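Local coordinates for protein aspartate aminotransferase, mitochondrial (PDB 4W5K) that probably catalyses, as a pyridoxal-phosphate-dependent homodimer, the transfer of an amino group from L-aspartate to 2-oxoglutarate, at residues A[323-328]-A[384-388]; A[67-71]-A[290-294]; A[214-220]-A[310-314]; A[196-200]-A[229-234]; A[123-127]-A[146-150]. The protein carries 1 engineered substitution. All coordinates share one frame; numbering follows the deposited sequence.

Interaction 1. Residues A[323-328]-A[384-388]; sequences RLVSEL and VEYVS
Charged groups line one edge of the contact, where R323, E327 and E385 form a salt-bridge network. Within its own helix R323 is firmly tied: NE donates to E327 OE2 at 2.9 Å in an almost straight bond (174°), with the carboxylate oxygen in the plane of the guanidinium. The link to the other helix is looser. R323 NH2 lies 3.7 Å from E385 OE2, a long salt bridge, and the guanidinium and carboxylate planes are turned 61° apart. E327 OE1 and E385 OE2 come within 4.4 Å, a like-charge approach that the arginine between the two acids would offset. V384 takes part as well, since its CG1 sits over one face of the guanidinium, 3.8 Å from R323 NH1.

The axes of the short segments of helices 300-331 and 384-395 come within 9.1 Å at a crossing angle of -55°, a helix-helix packing within the small domain of this fold-type I enzyme. I340 and W337 lie against helix 300-331, and L379 touches both helices through L324 and V387.

Apolar and small groups fill the middle of the interface. L324 CD1 meets V384 CG2 at 4.3 Å and reaches more distantly toward V387. S388 OG sits against L324 CD1 and E327 CB, while L328 CD2 packs on the S388 carbonyl oxygen. The hydroxyl turns back to its own helix, where S388 OG donates to V384 O at 2.7 Å; the amide of S388 reaches the same oxygen from the opposite face of the carbonyl plane. The backbones come closest here, L328 CA to S388 CA being 5.3 Å.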
# COMPACT_ATOMS: atom_id res chain seq x y z
N ARG A 323 -5.46 35.55 12.38
CA ARG A 323 -6.55 36.37 11.84
C ARG A 323 -7.90 36.00 12.45
O ARG A 323 -8.71 36.89 12.74
CB ARG A 323 -6.60 36.23 10.31
CG ARG A 323 -7.77 36.97 9.65
CD ARG A 323 -7.41 38.39 9.30
NE ARG A 323 -8.52 39.11 8.67
CZ ARG A 323 -8.80 39.07 7.36
NH1 ARG A 323 -8.04 38.35 6.55
NH2 ARG A 323 -9.83 39.76 6.88
N LEU A 324 -8.15 34.70 12.63
CA LEU A 324 -9.37 34.24 13.32
C LEU A 324 -9.49 34.91 14.70
O LEU A 324 -10.54 35.47 15.07
CB LEU A 324 -9.38 32.72 13.48
CG LEU A 324 -10.65 32.09 14.05
CD1 LEU A 324 -11.83 32.42 13.15
CD2 LEU A 324 -10.51 30.57 14.16
N VAL A 325 -8.40 34.88 15.44
CA VAL A 325 -8.43 35.46 16.78
C VAL A 325 -8.65 36.98 16.76
O VAL A 325 -9.44 37.52 17.54
CB VAL A 325 -7.14 35.14 17.54
CG1 VAL A 325 -7.12 35.85 18.89
CG2 VAL A 325 -7.02 33.62 17.71
N SER A 326 -7.98 37.66 15.84
CA SER A 326 -8.12 39.11 15.76
C SER A 326 -9.52 39.50 15.28
O SER A 326 -10.09 40.47 15.76
CB SER A 326 -7.06 39.71 14.85
OG SER A 326 -7.30 39.37 13.50
N GLU A 327 -10.09 38.74 14.34
CA GLU A 327 -11.44 39.03 13.86
C GLU A 327 -12.47 38.72 14.94
O GLU A 327 -13.50 39.40 15.01
CB GLU A 327 -11.77 38.22 12.60
CG GLU A 327 -10.99 38.62 11.35
CD GLU A 327 -11.32 40.01 10.83
OE1 GLU A 327 -12.47 40.50 11.00
OE2 GLU A 327 -10.41 40.63 10.25
N LEU A 328 -12.22 37.70 15.76
CA LEU A 328 -13.14 37.41 16.86
C LEU A 328 -13.17 38.60 17.83
O LEU A 328 -14.24 39.02 18.30
CB LEU A 328 -12.74 36.12 17.58
CG LEU A 328 -13.23 34.83 16.89
CD1 LEU A 328 -12.51 33.59 17.38
CD2 LEU A 328 -14.75 34.68 17.09
N VAL A 384 -12.84 33.95 6.36
CA VAL A 384 -12.44 34.02 7.77
C VAL A 384 -13.30 35.05 8.51
O VAL A 384 -13.58 34.89 9.70
CB VAL A 384 -10.93 34.34 7.93
CG1 VAL A 384 -10.60 35.75 7.47
CG2 VAL A 384 -10.47 34.11 9.38
N GLU A 385 -13.76 36.08 7.82
CA GLU A 385 -14.60 37.07 8.47
C GLU A 385 -15.96 36.48 8.82
O GLU A 385 -16.47 36.70 9.92
CB GLU A 385 -14.73 38.31 7.60
CG GLU A 385 -13.47 39.17 7.62
CD GLU A 385 -13.38 40.14 6.45
OE1 GLU A 385 -13.51 39.70 5.29
OE2 GLU A 385 -13.19 41.35 6.71
N TYR A 386 -16.53 35.72 7.89
CA TYR A 386 -17.84 35.09 8.06
C TYR A 386 -17.81 34.07 9.20
O TYR A 386 -18.72 34.02 10.05
CB TYR A 386 -18.28 34.42 6.75
CG TYR A 386 -19.54 33.56 6.85
CD1 TYR A 386 -20.80 34.15 6.93
CD2 TYR A 386 -19.46 32.17 6.85
CE1 TYR A 386 -21.94 33.38 7.02
CE2 TYR A 386 -20.60 31.39 6.94
CZ TYR A 386 -21.84 32.01 7.03
OH TYR A 386 -22.99 31.24 7.11
N VAL A 387 -16.77 33.25 9.22
CA VAL A 387 -16.64 32.21 10.22
C VAL A 387 -16.45 32.83 11.61
O VAL A 387 -17.03 32.35 12.58
CB VAL A 387 -15.49 31.27 9.91
CG1 VAL A 387 -15.20 30.36 11.09
CG2 VAL A 387 -15.83 30.44 8.67
N SER A 388 -15.64 33.88 11.69
CA SER A 388 -15.44 34.57 12.97
C SER A 388 -16.76 35.12 13.51
O SER A 388 -17.04 34.99 14.70
CB SER A 388 -14.44 35.72 12.83
OG SER A 388 -13.19 35.24 12.36

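Interaction 2. Residues A[67-71]-A[290-294]; sequences GIASF and AWVVS
The hydroxyls of S70 and S294 meet at 2.9 Å between S70 OG and S294 OG, a hydrogen bond in which either may donate. S294 carries its oxygen anti to the backbone N (chi1 176°), which extends it across the gap between the two helices.

Beside this bond F71 lies against A290 and V293. The A290 methyl rests over the face of the phenyl ring, CB 4.1 Å from the ring centroid and 26° off the normal, a CH-pi contact. V293 comes instead to the edge of the ring, its CB in the ring plane and CG1 3.8 Å from F71 CE1. Farther along, the extended chain of I68 brings its CD1 against two neighbours: A290 CB at 3.8 Å and, obliquely to the indole, W291 CD1 at 3.5 Å.

I68 holds the N-cap position of helix 69-80, so the contact fastens the start of that helix to helix 287-297. Q96 of strand 92-97 touches both segments, at F71 and A290, and its OE1 accepts from I68 N. The F71 ring also meets that of F243, between the cofactor ligands S242 and S244, while V293 leans on F247 and L249 and W291 on L56.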
# COMPACT_ATOMS: atom_id res chain seq x y z
N GLY A 67 11.65 -0.71 -0.31
CA GLY A 67 11.48 0.58 -0.96
C GLY A 67 12.64 0.96 -1.84
O GLY A 67 13.68 0.27 -1.87
N ILE A 68 12.45 2.03 -2.62
CA ILE A 68 13.54 2.58 -3.40
C ILE A 68 14.67 3.01 -2.45
O ILE A 68 14.46 3.85 -1.56
CB ILE A 68 13.07 3.79 -4.26
CG1 ILE A 68 11.96 3.34 -5.23
CG2 ILE A 68 14.25 4.39 -5.00
CD1 ILE A 68 11.54 4.41 -6.20
N ALA A 69 15.86 2.46 -2.65
CA ALA A 69 16.96 2.63 -1.70
C ALA A 69 17.37 4.09 -1.50
O ALA A 69 17.63 4.52 -0.36
CB ALA A 69 18.17 1.82 -2.14
N SER A 70 17.43 4.85 -2.58
CA SER A 70 17.81 6.27 -2.46
C SER A 70 16.76 7.06 -1.69
O SER A 70 17.10 7.97 -0.93
CB SER A 70 18.05 6.90 -3.83
OG SER A 70 16.87 6.92 -4.62
N PHE A 71 15.49 6.73 -1.90
CA PHE A 71 14.42 7.37 -1.13
C PHE A 71 14.59 7.09 0.36
O PHE A 71 14.48 7.98 1.20
CB PHE A 71 13.04 6.87 -1.60
CG PHE A 71 11.92 7.17 -0.64
CD1 PHE A 71 11.35 8.44 -0.58
CD2 PHE A 71 11.47 6.19 0.23
CE1 PHE A 71 10.32 8.71 0.32
CE2 PHE A 71 10.45 6.44 1.14
CZ PHE A 71 9.87 7.72 1.20
N ALA A 290 8.01 8.00 -3.84
CA ALA A 290 9.43 7.79 -3.58
C ALA A 290 10.31 8.43 -4.64
O ALA A 290 11.35 9.00 -4.31
CB ALA A 290 9.73 6.27 -3.46
N TRP A 291 9.90 8.36 -5.90
CA TRP A 291 10.60 9.03 -6.97
C TRP A 291 10.69 10.53 -6.72
O TRP A 291 11.76 11.15 -6.84
CB TRP A 291 9.87 8.83 -8.30
CG TRP A 291 10.11 7.54 -8.99
CD1 TRP A 291 11.15 6.67 -8.82
CD2 TRP A 291 9.27 6.98 -10.00
NE1 TRP A 291 11.01 5.59 -9.69
CE2 TRP A 291 9.85 5.77 -10.42
CE3 TRP A 291 8.07 7.40 -10.59
CZ2 TRP A 291 9.27 4.96 -11.41
CZ3 TRP A 291 7.50 6.60 -11.57
CH2 TRP A 291 8.10 5.40 -11.97
N VAL A 292 9.55 11.10 -6.37
CA VAL A 292 9.42 12.55 -6.19
C VAL A 292 10.26 13.04 -5.02
O VAL A 292 11.01 14.02 -5.15
CB VAL A 292 7.95 12.94 -5.96
CG1 VAL A 292 7.86 14.41 -5.42
CG2 VAL A 292 7.16 12.79 -7.24
N VAL A 293 10.16 12.34 -3.88
CA VAL A 293 10.86 12.80 -2.68
C VAL A 293 12.37 12.61 -2.88
O VAL A 293 13.16 13.50 -2.58
CB VAL A 293 10.35 12.06 -1.44
CG1 VAL A 293 11.24 12.32 -0.22
CG2 VAL A 293 8.92 12.54 -1.12
N SER A 294 12.77 11.48 -3.47
CA SER A 294 14.19 11.23 -3.70
C SER A 294 14.80 12.26 -4.66
O SER A 294 15.92 12.76 -4.44
CB SER A 294 14.39 9.79 -4.21
OG SER A 294 15.75 9.56 -4.52

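Interaction 3. Residues A[214-220]-A[310-314]; sequences GFATGQL and LKQMS
Polar links tie K311 to the carbonyls of the loop. Its ammonium donates to G218 O, 2.8 Å from NZ, approaching from above the carbonyl plane (52° out of it). A bend at the last torsion of the lysine, chi4 -60°, turns NZ onto this oxygen. A water accepts from K311 NZ at 3.3 Å and donates to T217 O, adding a second, indirect tie. The loop is braced internally too: Q219 NE2 bonds T217 OG1 in the amide plane at 2.8 Å, and that hydroxyl also pairs with D223, at the end of helix 220-223.

This loop leaves strand 205-210 and passes the cofactor ligands A211 and Y212 before reaching helix 220-223, so helix 300-331 packs behind a wall of the pyridoxal-phosphate pocket. The backbones pack closely here. G218 sets its bare CA 3.2 Å from S314 OG, while S314 CB lies 3.2 Å from F215 O.

Apolar contacts fill the other flank. M313 reaches the rim of the F215 ring in a Met-aromatic contact, SD 5.2 Å from the centroid and 78° off the normal. The two branches of L310 divide their partners: CD1 meets L220 CD2 at 3.7 Å, and CD2 lies 3.8 Å from F215 N over the G214-F215 peptide.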
# COMPACT_ATOMS: atom_id res chain seq x y z
N GLY A 214 8.39 19.98 9.10
CA GLY A 214 8.51 21.10 8.17
C GLY A 214 7.18 21.76 7.87
O GLY A 214 7.09 22.99 7.83
N PHE A 215 6.15 20.95 7.63
CA PHE A 215 4.79 21.46 7.47
C PHE A 215 4.33 22.21 8.73
O PHE A 215 3.71 23.28 8.65
CB PHE A 215 3.82 20.30 7.12
CG PHE A 215 2.41 20.74 6.85
CD1 PHE A 215 1.49 20.85 7.88
CD2 PHE A 215 2.01 21.09 5.55
CE1 PHE A 215 0.20 21.29 7.65
CE2 PHE A 215 0.72 21.54 5.31
CZ PHE A 215 -0.20 21.64 6.34
N ALA A 216 4.64 21.66 9.89
CA ALA A 216 4.14 22.24 11.15
C ALA A 216 4.54 23.69 11.38
O ALA A 216 3.68 24.55 11.62
CB ALA A 216 4.60 21.36 12.31
N THR A 217 5.84 23.99 11.29
CA THR A 217 6.29 25.34 11.63
C THR A 217 7.14 25.99 10.54
O THR A 217 7.58 27.15 10.68
CB THR A 217 7.12 25.36 12.96
OG1 THR A 217 8.43 24.81 12.74
CG2 THR A 217 6.40 24.65 14.11
N GLY A 218 7.40 25.24 9.47
CA GLY A 218 8.22 25.72 8.37
C GLY A 218 9.70 25.49 8.60
O GLY A 218 10.53 25.87 7.79
N GLN A 219 10.03 24.86 9.73
CA GLN A 219 11.42 24.67 10.13
C GLN A 219 11.68 23.17 10.29
O GLN A 219 11.24 22.59 11.28
CB GLN A 219 11.71 25.39 11.47
CG GLN A 219 11.11 26.82 11.58
CD GLN A 219 11.04 27.34 13.04
OE1 GLN A 219 11.75 28.29 13.40
NE2 GLN A 219 10.16 26.75 13.87
N LEU A 220 12.36 22.57 9.32
CA LEU A 220 12.56 21.11 9.33
C LEU A 220 13.33 20.58 10.54
O LEU A 220 12.96 19.54 11.07
CB LEU A 220 13.30 20.67 8.06
CG LEU A 220 12.48 20.78 6.79
CD1 LEU A 220 13.42 20.78 5.58
CD2 LEU A 220 11.46 19.64 6.71
N LEU A 310 7.45 24.98 2.00
CA LEU A 310 7.08 24.57 3.36
C LEU A 310 6.69 25.77 4.20
O LEU A 310 5.68 25.78 4.93
CB LEU A 310 8.24 23.84 4.05
CG LEU A 310 8.49 22.38 3.67
CD1 LEU A 310 9.78 21.90 4.31
CD2 LEU A 310 7.33 21.51 4.11
N LYS A 311 7.52 26.80 4.11
CA LYS A 311 7.28 28.01 4.87
C LYS A 311 6.02 28.73 4.39
O LYS A 311 5.30 29.31 5.20
CB LYS A 311 8.50 28.94 4.81
CG LYS A 311 9.65 28.45 5.70
CD LYS A 311 10.82 29.42 5.71
CE LYS A 311 12.07 28.77 6.30
NZ LYS A 311 11.89 28.32 7.71
N GLN A 312 5.75 28.70 3.08
CA GLN A 312 4.51 29.29 2.59
C GLN A 312 3.28 28.60 3.20
O GLN A 312 2.36 29.29 3.64
CB GLN A 312 4.42 29.22 1.05
CG GLN A 312 5.40 30.09 0.33
CD GLN A 312 5.44 29.85 -1.19
OE1 GLN A 312 5.02 28.80 -1.69
NE2 GLN A 312 5.96 30.82 -1.91
N MET A 313 3.27 27.26 3.23
CA MET A 313 2.15 26.52 3.81
C MET A 313 2.01 26.80 5.32
O MET A 313 0.92 27.13 5.81
CB MET A 313 2.31 25.01 3.55
CG MET A 313 2.10 24.66 2.09
SD MET A 313 2.19 22.85 1.85
CE MET A 313 3.94 22.58 2.16
N SER A 314 3.12 26.68 6.04
CA SER A 314 3.08 26.82 7.50
C SER A 314 2.71 28.25 7.89
O SER A 314 1.95 28.45 8.83
CB SER A 314 4.41 26.40 8.14
OG SER A 314 5.47 27.28 7.79
O HOH W 1 1.75 26.95 11.01
O HOH W 2 9.22 29.19 9.37

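Interaction 4. Residues A[196-200]-A[229-234]; sequences CDVIK and HLVDMV
C196 opens the contact by pushing its sulfur between H229 and L230: SG is 3.6 Å from L230 CG, and it faces the edge of the imidazole, 4.9 Å from the H229 ring centroid. Its CB meanwhile touches M233 SD at 3.8 Å. The methionine bends at its last torsion (chi3 67°), which lays its methyl against the carbonyl of C196 and brings CE to 3.7 Å from D197 OD1.

D197 also connects to H229 through a water that donates to its OD1 and sits 2.8 Å from H229 NE2, at the edge of the ring and in its plane. Two residues on, I199 gives CG2 to V234 CG1 at 4.2 Å and, a little more distantly, to L230. K200 then stretches past M233, extended until a kink at chi4, and its NZ donates to M233 O at 2.8 Å.

Helix 189-201 is thereby fastened to the last part of helix 225-230 and the residues up to V234. P206 of strand 205-210 touches I199, L230 and V234, while helix 157-166 covers V198 on another side of the helix. At the C196 end, the H229 ring stacks on F225, which with R193 and H189 lines the D-malate pocket.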
# COMPACT_ATOMS: atom_id res chain seq x y z
N CYS A 196 11.27 13.40 27.65
CA CYS A 196 12.29 12.45 27.25
C CYS A 196 13.10 11.95 28.45
O CYS A 196 13.49 10.78 28.47
CB CYS A 196 13.19 13.07 26.19
SG CYS A 196 12.32 13.42 24.62
N ASP A 197 13.32 12.79 29.45
CA ASP A 197 14.02 12.32 30.65
C ASP A 197 13.23 11.21 31.34
O ASP A 197 13.80 10.25 31.86
CB ASP A 197 14.29 13.47 31.64
CG ASP A 197 15.48 14.33 31.23
OD1 ASP A 197 16.27 13.89 30.36
OD2 ASP A 197 15.63 15.45 31.77
N VAL A 198 11.90 11.34 31.36
CA VAL A 198 11.09 10.31 32.01
C VAL A 198 11.14 9.02 31.19
O VAL A 198 11.31 7.93 31.74
CB VAL A 198 9.62 10.76 32.17
CG1 VAL A 198 8.82 9.66 32.87
CG2 VAL A 198 9.52 12.08 32.97
N ILE A 199 10.99 9.16 29.87
CA ILE A 199 11.04 8.01 28.96
C ILE A 199 12.35 7.25 29.16
O ILE A 199 12.37 6.00 29.26
CB ILE A 199 10.85 8.47 27.48
CG1 ILE A 199 9.39 8.88 27.25
CG2 ILE A 199 11.28 7.37 26.51
CD1 ILE A 199 9.08 9.49 25.85
N LYS A 200 13.47 7.97 29.24
CA LYS A 200 14.76 7.30 29.43
C LYS A 200 14.83 6.59 30.78
O LYS A 200 15.23 5.41 30.84
CB LYS A 200 15.92 8.28 29.30
CG LYS A 200 17.30 7.64 29.50
CD LYS A 200 18.40 8.70 29.42
CE LYS A 200 19.79 8.11 29.64
NZ LYS A 200 20.20 7.21 28.50
N HIS A 229 16.26 14.16 19.41
CA HIS A 229 16.67 14.24 20.81
C HIS A 229 16.65 12.83 21.45
O HIS A 229 17.53 12.46 22.26
CB HIS A 229 15.76 15.22 21.56
CG HIS A 229 16.17 15.49 22.97
ND1 HIS A 229 17.26 16.26 23.30
CD2 HIS A 229 15.59 15.13 24.14
CE1 HIS A 229 17.36 16.34 24.61
NE2 HIS A 229 16.36 15.67 25.15
N LEU A 230 15.64 12.03 21.08
CA LEU A 230 15.48 10.71 21.69
C LEU A 230 16.48 9.69 21.16
O LEU A 230 16.81 8.73 21.87
CB LEU A 230 14.07 10.17 21.46
CG LEU A 230 13.03 10.68 22.45
CD1 LEU A 230 11.63 10.45 21.88
CD2 LEU A 230 13.22 10.04 23.81
N VAL A 231 16.94 9.86 19.93
CA VAL A 231 17.67 8.73 19.31
C VAL A 231 18.99 8.44 20.05
O VAL A 231 19.49 7.31 20.01
CB VAL A 231 17.90 8.98 17.79
CG1 VAL A 231 19.00 10.00 17.56
CG2 VAL A 231 18.20 7.65 17.06
N ASP A 232 19.51 9.42 20.80
CA ASP A 232 20.72 9.21 21.61
C ASP A 232 20.45 8.79 23.06
O ASP A 232 21.38 8.51 23.81
CB ASP A 232 21.60 10.48 21.64
CG ASP A 232 21.30 11.44 20.50
OD1 ASP A 232 20.37 12.26 20.65
OD2 ASP A 232 21.99 11.37 19.45
N MET A 233 19.18 8.77 23.46
CA MET A 233 18.85 8.60 24.87
C MET A 233 18.36 7.21 25.24
O MET A 233 18.40 6.81 26.41
CB MET A 233 17.77 9.61 25.26
CG MET A 233 18.21 11.03 25.11
SD MET A 233 16.85 12.13 25.55
CE MET A 233 16.74 11.78 27.30
N VAL A 234 17.87 6.49 24.24
CA VAL A 234 17.24 5.19 24.46
C VAL A 234 17.82 4.16 23.49
O VAL A 234 18.29 4.52 22.41
CB VAL A 234 15.69 5.28 24.30
CG1 VAL A 234 15.10 6.30 25.27
CG2 VAL A 234 15.30 5.62 22.84
O HOH W 3 15.82 15.23 27.85

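Interaction 5. Residues A[123-127]-A[146-150]; sequences GPDVG and SYYDP
D125 carries the polar part of this contact by gripping two successive amides of the facing segment. Y148 N donates to D125 OD1 at 3.0 Å along a nearly straight line (174°), using the syn lone pair of the carboxylate. Y147 N reaches the other oxygen, OD2, at 3.2 Å, but the bond is bent (147°) and weak. A water donates to D125 OD2 and, at 2.7 Å, to Y148 O, joining the carboxylate to the carbonyl of the same residue.

Apolar contacts flank the acid. P124 CB rests obliquely on the root of the Y147 ring, 3.7 Å from CG, and V126 CG2 touches Y148 CB at 3.8 Å.

A first torsion of 54° turns the D125 carboxylate onto the amides of the facing segment, and V126 N adds a weak bond to OD1. Y147 is anchored by its hydroxyl, OH to V185 O, and its ring meets H180; the Y148 ring packs edge-to-face with Y349.

The segments belong to the beta-alpha-beta unit of strand 120-124, helix 129-137 and strand 141-149, parallel neighbours in the central sheet of the large domain. G123 still pairs with T143 and Y145 through its backbone; beyond it, just before the cofactor ligand Y128, the D125 side chain supplies acceptors to the neighbouring strand. Two peptide N-H groups and a water proton directed at this exposed carboxylate would probably favour its ionised form.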
# COMPACT_ATOMS: atom_id res chain seq x y z
N GLY A 123 -0.92 6.32 24.48
CA GLY A 123 -1.05 7.43 23.54
C GLY A 123 -1.72 8.60 24.26
O GLY A 123 -2.29 8.42 25.33
N PRO A 124 -1.67 9.80 23.65
CA PRO A 124 -2.30 10.93 24.36
C PRO A 124 -3.81 10.72 24.50
O PRO A 124 -4.44 10.12 23.61
CB PRO A 124 -1.98 12.15 23.45
CG PRO A 124 -1.69 11.55 22.08
CD PRO A 124 -1.10 10.16 22.34
N ASP A 125 -4.37 11.22 25.60
CA ASP A 125 -5.78 11.01 25.93
C ASP A 125 -6.70 11.48 24.80
O ASP A 125 -7.72 10.85 24.52
CB ASP A 125 -6.15 11.67 27.27
CG ASP A 125 -5.78 13.16 27.35
OD1 ASP A 125 -5.37 13.78 26.35
OD2 ASP A 125 -5.93 13.71 28.45
N VAL A 126 -6.33 12.58 24.16
CA VAL A 126 -6.97 13.00 22.91
C VAL A 126 -5.97 12.79 21.80
O VAL A 126 -4.88 13.38 21.81
CB VAL A 126 -7.41 14.49 22.94
CG1 VAL A 126 -8.05 14.87 21.60
CG2 VAL A 126 -8.36 14.73 24.08
N GLY A 127 -6.30 11.91 20.87
CA GLY A 127 -5.35 11.54 19.86
C GLY A 127 -5.96 11.29 18.50
O GLY A 127 -7.13 11.56 18.22
N SER A 146 -2.45 11.42 30.24
CA SER A 146 -2.91 12.79 30.31
C SER A 146 -2.12 13.66 29.33
O SER A 146 -0.90 13.54 29.22
CB SER A 146 -2.77 13.33 31.73
OG SER A 146 -3.53 12.58 32.65
N TYR A 147 -2.83 14.52 28.61
CA TYR A 147 -2.18 15.32 27.58
C TYR A 147 -2.95 16.60 27.33
O TYR A 147 -2.43 17.69 27.55
CB TYR A 147 -2.04 14.53 26.25
CG TYR A 147 -1.27 15.29 25.20
CD1 TYR A 147 0.12 15.33 25.23
CD2 TYR A 147 -1.93 15.98 24.19
CE1 TYR A 147 0.83 16.03 24.28
CE2 TYR A 147 -1.22 16.70 23.21
CZ TYR A 147 0.17 16.72 23.28
OH TYR A 147 0.91 17.40 22.34
N TYR A 148 -4.19 16.47 26.89
CA TYR A 148 -4.99 17.66 26.56
C TYR A 148 -5.79 18.19 27.75
O TYR A 148 -6.43 17.42 28.49
CB TYR A 148 -5.94 17.35 25.40
CG TYR A 148 -6.83 18.50 24.98
CD1 TYR A 148 -6.33 19.57 24.25
CD2 TYR A 148 -8.18 18.50 25.29
CE1 TYR A 148 -7.15 20.62 23.85
CE2 TYR A 148 -9.00 19.52 24.89
CZ TYR A 148 -8.48 20.59 24.17
OH TYR A 148 -9.29 21.64 23.78
N ASP A 149 -5.73 19.50 27.94
CA ASP A 149 -6.45 20.20 29.01
C ASP A 149 -7.63 20.95 28.40
O ASP A 149 -7.44 21.96 27.74
CB ASP A 149 -5.50 21.16 29.74
CG ASP A 149 -6.13 21.84 30.95
OD1 ASP A 149 -7.37 21.93 31.04
OD2 ASP A 149 -5.35 22.30 31.82
N PRO A 150 -8.86 20.45 28.61
CA PRO A 150 -10.00 21.07 27.93
C PRO A 150 -10.34 22.46 28.49
O PRO A 150 -10.97 23.26 27.78
CB PRO A 150 -11.16 20.08 28.18
CG PRO A 150 -10.51 18.82 28.75
CD PRO A 150 -9.27 19.30 29.45
O HOH W 4 -8.27 15.47 28.35

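In the fold
Interactions 1 and 3 lie along one element, helix 300-331, with centres 22 Å apart: interaction 3 docks it against the cofactor loop, interaction 1 fixes its later turns to helix 384-395, away from the annotated sites. Interaction 2, on the preceding helix 287-297, lies on the opposite side of the chain's centre from interaction 1, 41 Å between centres. The side chains of F215 (interaction 3) and P124 (interaction 5) are each about 9 Å from a bound pyridoxal phosphate; F71 of interaction 2 is about 10 Å from one, and I68 about 9 Å from the side chain of Y62. Interaction 4 is nearest the D-malate, about 6 Å from the H229 side chain.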